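Local atomic coordinates of pyoverdine biosynthesis protein PvcB (Pseudomonas aeruginosa, PDB entry 4YLM), a protein that catalyses the iron- and 2-oxoglutarate-dependent oxidation of tyrosine isonitrile in the biosynthesis of paerucumarin. Residues 57-62 with 242-247. Numbering follows the deposited sequence.
Sequences LLLLRG and YAHRWR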
loop_
_atom_site.group_PDB
_atom_site.type_symbol
_atom_site.label_atom_id
_atom_site.label_comp_id
_atom_site.label_asym_id
_atom_site.label_seq_id
_atom_site.Cartn_x
_atom_site.Cartn_y
_atom_site.Cartn_z
ATOM N N LEU A 57 9.992 11.819 -6.450
ATOM C CA LEU A 57 11.346 11.371 -6.754
ATOM C C LEU A 57 11.890 10.561 -5.587
ATOM O O LEU A 57 12.032 11.080 -4.481
ATOM C CB LEU A 57 12.273 12.579 -7.028
ATOM C CG LEU A 57 13.697 12.257 -7.505
ATOM C CD1 LEU A 57 13.680 11.463 -8.816
ATOM C CD2 LEU A 57 14.551 13.531 -7.675
ATOM N N LEU A 58 12.179 9.282 -5.816
ATOM C CA LEU A 58 12.760 8.456 -4.767
ATOM C C LEU A 58 14.223 8.170 -5.081
ATOM O O LEU A 58 14.573 7.859 -6.223
ATOM C CB LEU A 58 12.021 7.116 -4.640
ATOM C CG LEU A 58 10.494 7.142 -4.584
ATOM C CD1 LEU A 58 9.962 5.711 -4.365
ATOM C CD2 LEU A 58 10.010 8.063 -3.467
ATOM N N LEU A 59 15.068 8.261 -4.062
ATOM C CA LEU A 59 16.459 7.870 -4.193
ATOM C C LEU A 59 16.682 6.722 -3.230
ATOM O O LEU A 59 16.603 6.910 -2.025
ATOM C CB LEU A 59 17.388 9.047 -3.856
ATOM C CG LEU A 59 18.867 8.717 -3.616
ATOM C CD1 LEU A 59 19.461 7.993 -4.826
ATOM C CD2 LEU A 59 19.687 9.994 -3.266
ATOM N N LEU A 60 16.877 5.517 -3.757
ATOM C CA LEU A 60 17.262 4.383 -2.920
ATOM C C LEU A 60 18.776 4.267 -2.995
ATOM O O LEU A 60 19.336 3.993 -4.065
ATOM C CB LEU A 60 16.618 3.083 -3.402
ATOM C CG LEU A 60 15.105 2.959 -3.182
ATOM C CD1 LEU A 60 14.341 3.828 -4.146
ATOM C CD2 LEU A 60 14.688 1.492 -3.344
ATOM N N ARG A 61 19.437 4.473 -1.860
ATOM C CA ARG A 61 20.895 4.583 -1.847
ATOM C C ARG A 61 21.507 3.662 -0.819
ATOM O O ARG A 61 21.076 3.622 0.335
ATOM C CB ARG A 61 21.316 6.045 -1.587
ATOM C CG ARG A 61 22.826 6.254 -1.397
ATOM C CD ARG A 61 23.209 7.733 -1.578
ATOM N NE ARG A 61 23.240 8.127 -2.983
ATOM C CZ ARG A 61 23.600 9.333 -3.421
ATOM N NH1 ARG A 61 23.938 10.288 -2.559
ATOM N NH2 ARG A 61 23.608 9.586 -4.724
ATOM N N GLY A 62 22.512 2.907 -1.240
ATOM C CA GLY A 62 23.228 2.033 -0.335
ATOM C C GLY A 62 22.664 0.618 -0.329
ATOM O O GLY A 62 23.061 -0.210 0.494
ATOM N N TYR A 242 16.036 19.909 -8.104
ATOM C CA TYR A 242 17.027 19.037 -7.482
ATOM C C TYR A 242 18.003 18.507 -8.532
ATOM O O TYR A 242 17.593 18.000 -9.581
ATOM C CB TYR A 242 16.325 17.861 -6.773
ATOM C CG TYR A 242 17.263 16.761 -6.322
ATOM C CD1 TYR A 242 18.014 16.898 -5.166
ATOM C CD2 TYR A 242 17.388 15.579 -7.049
ATOM C CE1 TYR A 242 18.880 15.898 -4.746
ATOM C CE2 TYR A 242 18.253 14.561 -6.633
ATOM C CZ TYR A 242 18.992 14.731 -5.484
ATOM O OH TYR A 242 19.854 13.747 -5.058
ATOM N N ALA A 243 19.296 18.611 -8.247
ATOM C CA ALA A 243 20.317 18.093 -9.147
ATOM C C ALA A 243 20.964 16.878 -8.498
ATOM O O ALA A 243 21.510 16.973 -7.394
ATOM C CB ALA A 243 21.362 19.184 -9.459
ATOM N N HIS A 244 20.883 15.731 -9.171
ATOM C CA HIS A 244 21.375 14.477 -8.602
ATOM C C HIS A 244 22.796 14.106 -8.993
ATOM O O HIS A 244 23.110 13.967 -10.178
ATOM C CB HIS A 244 20.462 13.297 -8.971
ATOM C CG HIS A 244 20.809 12.036 -8.243
ATOM N ND1 HIS A 244 20.764 11.942 -6.869
ATOM C CD2 HIS A 244 21.239 10.833 -8.691
ATOM C CE1 HIS A 244 21.144 10.731 -6.501
ATOM N NE2 HIS A 244 21.431 10.038 -7.588
ATOM N N ARG A 245 23.634 13.897 -7.982
ATOM C CA ARG A 245 24.979 13.370 -8.162
ATOM C C ARG A 245 24.936 11.851 -8.009
ATOM O O ARG A 245 24.759 11.344 -6.905
ATOM C CB ARG A 245 25.897 13.975 -7.092
ATOM C CG ARG A 245 27.336 13.469 -7.098
ATOM C CD ARG A 245 28.186 14.217 -8.116
ATOM N NE ARG A 245 28.208 15.657 -7.856
ATOM C CZ ARG A 245 28.533 16.578 -8.761
ATOM N NH1 ARG A 245 28.861 16.214 -9.996
ATOM N NH2 ARG A 245 28.519 17.865 -8.434
ATOM N N TRP A 246 25.099 11.122 -9.108
ATOM C CA TRP A 246 24.975 9.664 -9.081
ATOM C C TRP A 246 26.042 8.950 -8.251
ATOM O O TRP A 246 27.218 9.318 -8.283
ATOM C CB TRP A 246 25.005 9.113 -10.506
ATOM C CG TRP A 246 23.833 9.540 -11.320
ATOM C CD1 TRP A 246 23.795 10.540 -12.250
ATOM C CD2 TRP A 246 22.514 8.989 -11.264
ATOM N NE1 TRP A 246 22.529 10.640 -12.784
ATOM C CE2 TRP A 246 21.726 9.697 -12.191
ATOM C CE3 TRP A 246 21.921 7.967 -10.513
ATOM C CZ2 TRP A 246 20.378 9.413 -12.395
ATOM C CZ3 TRP A 246 20.578 7.685 -10.718
ATOM C CH2 TRP A 246 19.823 8.408 -11.648
ATOM N N ARG A 247 25.627 7.913 -7.522
ATOM C CA ARG A 247 26.573 6.995 -6.893
ATOM C C ARG A 247 26.248 5.581 -7.328
ATOM O O ARG A 247 25.081 5.248 -7.588
ATOM C CB ARG A 247 26.516 7.081 -5.369
ATOM C CG ARG A 247 26.611 8.500 -4.825
ATOM C CD ARG A 247 27.801 8.646 -3.896
ATOM N NE ARG A 247 27.450 9.332 -2.650
ATOM C CZ ARG A 247 27.516 10.651 -2.471
ATOM N NH1 ARG A 247 27.915 11.448 -3.465
ATOM N NH2 ARG A 247 27.180 11.176 -1.296
#
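Y242 meets L57 through the CD2 side of its ring. L57 CD2 lies 3.6 Å from Y242 CD2, and the two side chains cross at about a right angle. The hydroxyl of Y242 reaches back to its own segment, where OH is hydrogen-bonded to H244 ND1 at 2.7 Å. That bond lies in the plane of the imidazole and helps fix its rotation. H244 has CG anti to the backbone N (chi1 -171°), which places its ring against L59. H244 CE1 touches both methyls of L59, with L59 CD1 and L59 CD2 each 3.6 Å away. R245 contributes its carbonyl. R61 NH2 donates to R245 O at 3.0 Å, in the guanidinium plane but bent at the hydrogen (137°). D250 OD2 is hydrogen-bonded to H244 NE2 and forms a salt bridge with R61 NH2, so one carboxylate oxygen joins the two. R247 covers one face of the R61 guanidinium, its CG 3.2 Å from R61 NH2, while L59 CD2 sits over the opposite face. The two guanidinium groups stack with planes 24° apart and centres 4.2 Å apart. D250 probably eases this pairing of like charges. The contact joins strand 57-60 of the larger mixed sheet to edge strand 241-244 of the three-stranded sheet. The latter sheet also carries the iron ligand H261. Two sheets facing each other across buried side chains are characteristic of the double-stranded beta-helix (cupin) fold of TauD/TfdA-family oxygenases.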